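Local coordinates for dual specificity protein phosphatase 18 (Homo sapiens, PDB 2ESB) that removes phosphate from tyrosine, and less readily threonine, of MAP-kinase-derived phosphopeptides as a dual-specificity member of the protein-tyrosine phosphatase family, at residues L114-L119 with L128-W133; L119-A124 with F156-K161; Q45-I50 with H91-K96. All blocks are in the same frame, centred on the assembly; numbering follows the deposited sequence.

Interaction 1: L114-L119 with L128-W133; sequences LCLAYL and LDAHTW
Leu116 and Leu119, one turn apart on helix 110-122, close over Ala130 of helix 127-137 in the helical half of the dual-specificity phosphatase catalytic domain. The axes of the two short segments pass 9.0 Å apart at closest, their N-to-C directions 126° apart. The small side chain of Ala130 is consistent with this approach: its methyl faces helix 110-122, with CB 3.9 Å from Leu119 CB. Leu116 reaches the same place by its end; CD2 lies 3.6 Å from Ala130 O and also touches CA of His131, so one branch lies mainly on the backbone, with the alanine methyl slightly farther off. Leu119 CD1 is in van der Waals contact with Ala130 O (3.8 Å), which accepts a hydrogen bond from the hydroxyl of Thr134. Further out, Trp148 and Leu151 of helix 145-159 back Leu116, and the ring of Trp148 meets that of His131 at about 60°. Trp133 projects with CG anti to its backbone N (chi1 175°), which carries the indole past the end of Leu119, the two side chains nearly perpendicular. Its NE1 is bound by the carbonyl oxygen of Ile23, and the neighbouring ring carbon, Trp133 CD1, sits 4.0 Å from Leu119 CD1.

Interaction 2: L119-A124 with F156-K161; sequences LMKYHA and FQLFGK
Met120 meets Leu158 through the root of its side chain: CB of Met120 is 3.7 Å from CD1 of Leu158. The same leucine methyl also lies 3.9 Å from the backbone N of Lys121, so a single branch settles against the helix surface between two consecutive residues. Phe159 adds the second half of the close packing. Its CZ approaches Met120 O at 3.5 Å, obliquely to the ring, while CE1 stands 4.1 Å from Met120 CB. With CG beside the backbone N (chi1 -52°), the phenyl is turned back over its own neighbour, and Leu158 CB lies 3.8 Å above one ring face, offset toward the rim. The contact joins the C-terminal turns of two helices of the phosphatase domain, 110-122 and 145-159, just where both end; beyond Phe159, Gly160 leaves helical geometry with positive phi, and its N still bonds Phe156 O. Inward, the methionine continues with its thioether bent at chi3 (-71°) and also touches Tyr154 and Glu155 of helix 145-159 and Leu127 of helix 127-137. Phe159, though it packs on Met120, lies at the exposed margin of the contact. Toward Lys121 the contact is looser. Lys121 brushes Leu158 with CB at 4.3 Å from CD1, but its extended chain then departs, and NZ forms salt bridges with Asp84 and Asp88 of helix 83-95.

Interaction 3: Q45-I50 with H91-K96; sequences QITMVI and HSVEMK
Val93 packs both of its methyls against Thr47 and Met48, setting the last turns of helix 83-95 on the entrance to strand 48-51 in the alpha/beta fold of the phosphatase domain. The apolar part is the larger: Val93 CG2 is 3.9 Å from Met48 CB and 4.0 Å from Met48 CG, and the two side chains cross nearly at right angles. Val93 CG1 also lies 4.2 Å from Met48 CB, so the methylene sits against both tips of the fork. Met48 starts toward the helix, with CG anti to its backbone N (chi1 -177°), but bends at chi2, so that the rest of the chain passes Val93; the side chain also touches Gln65 and Met67 of strand 65-68 and His89, earlier on helix 83-95. Replacing Val93 with an alanine would probably open a gap beside Met48 CB and allow the methionine chain more freedom to shift. Polar bonding runs alongside this contact rather than through it, since no hydrogen bond links the two segments. Through their backbones, Thr47 is hydrogen-bonded to Gln65 and to Arg99, just before strand 100-103, and Met48 to Arg99 and to Leu101 within that strand. Thr47 OG1 is hydrogen-bonded to the backbone N of Arg99, which fixes the hydroxyl at the valine's flank; there Thr47 OG1 and Val93 CG1 are 3.9 Å apart.

In the fold
Interactions 1 and 2 both use helix 110-122 and share Leu119, which contributes to packing only in the first; there helix 127-137 is the partner, in the second helix 145-159. Interaction 1 is mostly buried, and its centre lies about 8 Å from the centre of the chain; the centres of interactions 2 and 3, both partly buried, lie about 15 and 14 Å from it. All three are mainly apolar and have no hydrogen bond between their segments, but interactions 1 and 2 each end in an exposed aromatic ring, Trp133 and Phe159, whereas interaction 3 has none and sets a helix on a sheet. Helix 83-95 connects them: His91 stacks on Tyr122, and Tyr118 packs against Glu94.

Interaction 1: L114-L119 with L128-W133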
# COMPACT_ATOMS: atom_id res chain seq x y z
N LEU A 114 -2.17 1.36 -1.47
CA LEU A 114 -3.04 1.13 -0.31
C LEU A 114 -2.37 1.64 0.96
O LEU A 114 -3.03 2.14 1.87
CB LEU A 114 -3.40 -0.35 -0.17
CG LEU A 114 -4.37 -0.88 -1.25
CD1 LEU A 114 -4.92 -2.22 -0.84
CD2 LEU A 114 -5.52 0.10 -1.43
N CYS A 115 -1.05 1.50 1.02
CA CYS A 115 -0.30 1.97 2.17
C CYS A 115 -0.45 3.50 2.29
O CYS A 115 -0.68 4.02 3.38
CB CYS A 115 1.18 1.60 2.04
SG CYS A 115 2.22 2.30 3.37
N LEU A 116 -0.32 4.21 1.16
CA LEU A 116 -0.46 5.66 1.18
C LEU A 116 -1.84 6.07 1.67
O LEU A 116 -1.98 7.00 2.47
CB LEU A 116 -0.21 6.26 -0.21
CG LEU A 116 1.18 6.03 -0.82
CD1 LEU A 116 1.27 6.74 -2.17
CD2 LEU A 116 2.26 6.55 0.13
N ALA A 117 -2.87 5.36 1.22
CA ALA A 117 -4.23 5.68 1.63
C ALA A 117 -4.37 5.48 3.14
O ALA A 117 -4.97 6.31 3.83
CB ALA A 117 -5.25 4.78 0.89
N TYR A 118 -3.80 4.39 3.64
CA TYR A 118 -3.87 4.11 5.07
C TYR A 118 -3.19 5.20 5.90
O TYR A 118 -3.75 5.68 6.89
CB TYR A 118 -3.23 2.75 5.37
CG TYR A 118 -2.95 2.53 6.83
CD1 TYR A 118 -3.97 2.25 7.74
CD2 TYR A 118 -1.65 2.68 7.33
CE1 TYR A 118 -3.71 2.13 9.11
CE2 TYR A 118 -1.38 2.55 8.68
CZ TYR A 118 -2.41 2.28 9.56
OH TYR A 118 -2.13 2.21 10.91
N LEU A 119 -1.97 5.59 5.50
CA LEU A 119 -1.23 6.62 6.23
C LEU A 119 -2.00 7.94 6.29
O LEU A 119 -2.00 8.60 7.33
CB LEU A 119 0.14 6.85 5.60
CG LEU A 119 1.15 5.70 5.77
CD1 LEU A 119 2.43 6.01 5.01
CD2 LEU A 119 1.44 5.50 7.25
N LEU A 128 1.49 13.95 0.17
CA LEU A 128 2.91 14.22 -0.03
C LEU A 128 3.76 13.64 1.11
O LEU A 128 4.77 12.96 0.86
CB LEU A 128 3.17 15.73 -0.13
CG LEU A 128 4.63 16.18 -0.29
CD1 LEU A 128 5.22 15.60 -1.56
CD2 LEU A 128 4.70 17.71 -0.33
N ASP A 129 3.36 13.90 2.35
CA ASP A 129 4.13 13.39 3.49
C ASP A 129 4.04 11.87 3.60
O ASP A 129 5.01 11.21 3.97
CB ASP A 129 3.68 14.04 4.81
CG ASP A 129 4.10 15.51 4.92
OD1 ASP A 129 4.98 15.95 4.14
OD2 ASP A 129 3.57 16.23 5.79
N ALA A 130 2.89 11.32 3.27
CA ALA A 130 2.75 9.87 3.30
C ALA A 130 3.69 9.26 2.27
O ALA A 130 4.31 8.22 2.51
CB ALA A 130 1.30 9.48 3.00
N HIS A 131 3.81 9.90 1.10
CA HIS A 131 4.70 9.37 0.08
C HIS A 131 6.18 9.50 0.48
O HIS A 131 6.96 8.55 0.32
CB HIS A 131 4.48 10.08 -1.27
CG HIS A 131 5.47 9.66 -2.33
ND1 HIS A 131 6.64 10.35 -2.55
CD2 HIS A 131 5.51 8.57 -3.13
CE1 HIS A 131 7.37 9.69 -3.45
NE2 HIS A 131 6.70 8.61 -3.81
N THR A 132 6.58 10.66 0.99
CA THR A 132 7.97 10.86 1.41
C THR A 132 8.36 9.80 2.43
O THR A 132 9.43 9.20 2.35
CB THR A 132 8.17 12.25 2.04
OG1 THR A 132 7.72 13.26 1.12
CG2 THR A 132 9.65 12.49 2.37
N TRP A 133 7.48 9.59 3.40
CA TRP A 133 7.71 8.60 4.44
C TRP A 133 7.82 7.19 3.87
O TRP A 133 8.77 6.46 4.14
CB TRP A 133 6.58 8.65 5.48
CG TRP A 133 6.70 7.56 6.54
CD1 TRP A 133 6.16 6.30 6.50
CD2 TRP A 133 7.48 7.62 7.74
NE1 TRP A 133 6.57 5.56 7.61
CE2 TRP A 133 7.38 6.35 8.38
CE3 TRP A 133 8.26 8.62 8.34
CZ2 TRP A 133 8.03 6.07 9.58
CZ3 TRP A 133 8.91 8.33 9.54
CH2 TRP A 133 8.79 7.06 10.15

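Interaction 2: L119-A124 with F156-K161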
# COMPACT_ATOMS: atom_id res chain seq x y z
N LEU A 119 -1.97 5.59 5.50
CA LEU A 119 -1.23 6.62 6.23
C LEU A 119 -2.00 7.94 6.29
O LEU A 119 -2.00 8.60 7.33
CB LEU A 119 0.14 6.85 5.60
CG LEU A 119 1.15 5.70 5.77
CD1 LEU A 119 2.43 6.01 5.01
CD2 LEU A 119 1.44 5.50 7.25
N MET A 120 -2.65 8.32 5.20
CA MET A 120 -3.41 9.57 5.21
C MET A 120 -4.58 9.48 6.18
O MET A 120 -4.85 10.41 6.94
CB MET A 120 -3.95 9.91 3.82
CG MET A 120 -2.89 10.30 2.80
SD MET A 120 -3.65 11.06 1.33
CE MET A 120 -4.44 9.61 0.58
N LYS A 121 -5.28 8.35 6.15
CA LYS A 121 -6.45 8.21 7.00
C LYS A 121 -6.14 8.01 8.47
O LYS A 121 -6.81 8.60 9.32
CB LYS A 121 -7.34 7.06 6.51
CG LYS A 121 -8.64 6.97 7.29
CD LYS A 121 -9.60 5.89 6.78
CE LYS A 121 -10.94 5.96 7.55
NZ LYS A 121 -12.02 5.10 6.93
N TYR A 122 -5.13 7.21 8.79
CA TYR A 122 -4.85 6.94 10.20
C TYR A 122 -3.63 7.58 10.86
O TYR A 122 -3.47 7.48 12.07
CB TYR A 122 -4.81 5.43 10.43
CG TYR A 122 -6.19 4.83 10.46
CD1 TYR A 122 -6.73 4.24 9.33
CD2 TYR A 122 -6.98 4.92 11.61
CE1 TYR A 122 -8.03 3.75 9.33
CE2 TYR A 122 -8.29 4.44 11.62
CZ TYR A 122 -8.80 3.85 10.47
OH TYR A 122 -10.09 3.39 10.45
N HIS A 123 -2.77 8.21 10.07
CA HIS A 123 -1.59 8.87 10.65
C HIS A 123 -1.61 10.37 10.35
O HIS A 123 -0.59 11.06 10.46
CB HIS A 123 -0.32 8.21 10.11
CG HIS A 123 -0.03 6.88 10.75
ND1 HIS A 123 0.74 6.75 11.88
CD2 HIS A 123 -0.48 5.64 10.45
CE1 HIS A 123 0.75 5.48 12.26
NE2 HIS A 123 0.02 4.78 11.40
N ALA A 124 -2.78 10.86 9.97
CA ALA A 124 -2.99 12.28 9.67
C ALA A 124 -1.86 12.87 8.82
O ALA A 124 -1.30 13.92 9.16
CB ALA A 124 -3.14 13.06 10.97
N PHE A 156 -8.24 14.61 -1.26
CA PHE A 156 -9.19 15.73 -1.26
C PHE A 156 -10.40 15.37 -0.42
O PHE A 156 -10.94 16.22 0.29
CB PHE A 156 -9.65 16.07 -2.68
CG PHE A 156 -10.55 17.27 -2.74
CD1 PHE A 156 -10.04 18.55 -2.55
CD2 PHE A 156 -11.92 17.12 -2.97
CE1 PHE A 156 -10.87 19.67 -2.57
CE2 PHE A 156 -12.76 18.23 -2.99
CZ PHE A 156 -12.23 19.51 -2.80
N GLN A 157 -10.83 14.12 -0.50
CA GLN A 157 -11.97 13.68 0.28
C GLN A 157 -11.68 13.77 1.78
O GLN A 157 -12.54 14.19 2.56
CB GLN A 157 -12.34 12.24 -0.08
CG GLN A 157 -12.83 12.07 -1.51
CD GLN A 157 -13.29 10.65 -1.80
OE1 GLN A 157 -12.51 9.71 -1.71
NE2 GLN A 157 -14.56 10.50 -2.16
N LEU A 158 -10.48 13.38 2.17
CA LEU A 158 -10.08 13.39 3.58
C LEU A 158 -9.75 14.77 4.14
O LEU A 158 -10.10 15.07 5.27
CB LEU A 158 -8.87 12.49 3.80
CG LEU A 158 -8.99 10.97 3.62
CD1 LEU A 158 -7.60 10.32 3.71
CD2 LEU A 158 -9.91 10.37 4.69
N PHE A 159 -9.08 15.60 3.35
CA PHE A 159 -8.66 16.90 3.85
C PHE A 159 -9.23 18.14 3.15
O PHE A 159 -9.02 19.25 3.62
CB PHE A 159 -7.13 16.99 3.79
CG PHE A 159 -6.42 15.83 4.46
CD1 PHE A 159 -5.81 14.85 3.70
CD2 PHE A 159 -6.38 15.73 5.84
CE1 PHE A 159 -5.16 13.77 4.31
CE2 PHE A 159 -5.73 14.67 6.46
CZ PHE A 159 -5.12 13.69 5.69
N GLY A 160 -9.95 17.94 2.05
CA GLY A 160 -10.50 19.08 1.33
C GLY A 160 -9.41 19.93 0.69
O GLY A 160 -9.63 21.09 0.34
N LYS A 161 -8.23 19.34 0.54
CA LYS A 161 -7.08 20.03 -0.05
C LYS A 161 -6.08 19.01 -0.58
O LYS A 161 -6.01 17.89 -0.07
CB LYS A 161 -6.43 20.90 1.03
CG LYS A 161 -4.97 21.20 0.82
CD LYS A 161 -4.33 21.69 2.10
CE LYS A 161 -2.82 21.82 1.95
NZ LYS A 161 -2.16 22.21 3.22

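Interaction 3: Q45-I50 with H91-K96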
# COMPACT_ATOMS: atom_id res chain seq x y z
N GLN A 45 6.71 -11.05 13.18
CA GLN A 45 5.42 -11.17 13.85
C GLN A 45 4.22 -10.74 13.00
O GLN A 45 3.31 -10.08 13.50
CB GLN A 45 5.45 -10.37 15.15
CG GLN A 45 6.35 -10.99 16.22
CD GLN A 45 6.43 -10.13 17.46
OE1 GLN A 45 7.23 -9.19 17.54
NE2 GLN A 45 5.59 -10.44 18.44
N ILE A 46 4.21 -11.12 11.73
CA ILE A 46 3.09 -10.79 10.86
C ILE A 46 1.88 -11.69 11.18
O ILE A 46 2.02 -12.92 11.21
CB ILE A 46 3.45 -10.97 9.37
CG1 ILE A 46 4.69 -10.15 9.00
CG2 ILE A 46 2.27 -10.55 8.50
CD1 ILE A 46 4.57 -8.67 9.31
N THR A 47 0.71 -11.10 11.37
CA THR A 47 -0.49 -11.87 11.69
C THR A 47 -1.57 -11.75 10.63
O THR A 47 -2.53 -12.53 10.62
CB THR A 47 -1.12 -11.44 13.04
OG1 THR A 47 -1.44 -10.04 12.99
CG2 THR A 47 -0.16 -11.69 14.18
N MET A 48 -1.40 -10.77 9.75
CA MET A 48 -2.34 -10.51 8.68
C MET A 48 -1.59 -10.23 7.37
O MET A 48 -0.68 -9.40 7.34
CB MET A 48 -3.21 -9.29 9.02
CG MET A 48 -4.28 -8.97 7.97
SD MET A 48 -5.63 -10.18 8.01
CE MET A 48 -6.05 -10.30 6.28
N VAL A 49 -1.97 -10.93 6.31
CA VAL A 49 -1.35 -10.74 5.00
C VAL A 49 -2.42 -10.30 4.01
O VAL A 49 -3.42 -11.00 3.79
CB VAL A 49 -0.69 -12.04 4.49
CG1 VAL A 49 -0.18 -11.83 3.06
CG2 VAL A 49 0.49 -12.43 5.41
N ILE A 50 -2.21 -9.14 3.40
CA ILE A 50 -3.15 -8.60 2.43
C ILE A 50 -2.47 -8.59 1.06
O ILE A 50 -1.56 -7.80 0.81
CB ILE A 50 -3.60 -7.18 2.79
CG1 ILE A 50 -4.24 -7.17 4.19
CG2 ILE A 50 -4.61 -6.69 1.76
CD1 ILE A 50 -4.81 -5.81 4.64
N HIS A 91 -5.94 -0.89 10.53
CA HIS A 91 -6.11 -0.27 11.84
C HIS A 91 -6.66 -1.27 12.86
O HIS A 91 -6.16 -1.33 13.99
CB HIS A 91 -7.06 0.92 11.73
CG HIS A 91 -7.32 1.59 13.05
ND1 HIS A 91 -6.33 2.22 13.77
CD2 HIS A 91 -8.45 1.69 13.79
CE1 HIS A 91 -6.84 2.67 14.90
NE2 HIS A 91 -8.12 2.37 14.94
N SER A 92 -7.66 -2.06 12.48
CA SER A 92 -8.24 -3.04 13.41
C SER A 92 -7.21 -4.08 13.84
O SER A 92 -7.19 -4.48 15.00
CB SER A 92 -9.43 -3.75 12.79
OG SER A 92 -10.47 -2.83 12.50
N VAL A 93 -6.39 -4.53 12.90
CA VAL A 93 -5.34 -5.50 13.21
C VAL A 93 -4.40 -4.89 14.23
O VAL A 93 -4.01 -5.54 15.20
CB VAL A 93 -4.53 -5.89 11.94
CG1 VAL A 93 -3.30 -6.72 12.32
CG2 VAL A 93 -5.41 -6.69 11.00
N GLU A 94 -4.05 -3.62 14.03
CA GLU A 94 -3.15 -2.96 14.96
C GLU A 94 -3.80 -2.88 16.34
O GLU A 94 -3.17 -3.16 17.36
CB GLU A 94 -2.80 -1.55 14.48
CG GLU A 94 -1.91 -0.79 15.46
CD GLU A 94 -1.46 0.56 14.92
OE1 GLU A 94 -0.52 0.59 14.10
OE2 GLU A 94 -2.06 1.58 15.31
N MET A 95 -5.08 -2.50 16.38
CA MET A 95 -5.80 -2.39 17.64
C MET A 95 -5.82 -3.71 18.38
O MET A 95 -5.85 -3.74 19.61
CB MET A 95 -7.23 -1.91 17.40
CG MET A 95 -7.30 -0.51 16.80
SD MET A 95 -6.21 0.62 17.70
CE MET A 95 -7.30 1.12 19.02
N LYS A 96 -5.78 -4.81 17.63
CA LYS A 96 -5.79 -6.13 18.23
C LYS A 96 -4.37 -6.64 18.48
O LYS A 96 -4.17 -7.84 18.66
CB LYS A 96 -6.56 -7.10 17.33
CG LYS A 96 -7.98 -6.64 17.06
CD LYS A 96 -8.95 -7.80 16.90
CE LYS A 96 -10.38 -7.30 17.01
NZ LYS A 96 -11.36 -8.41 17.16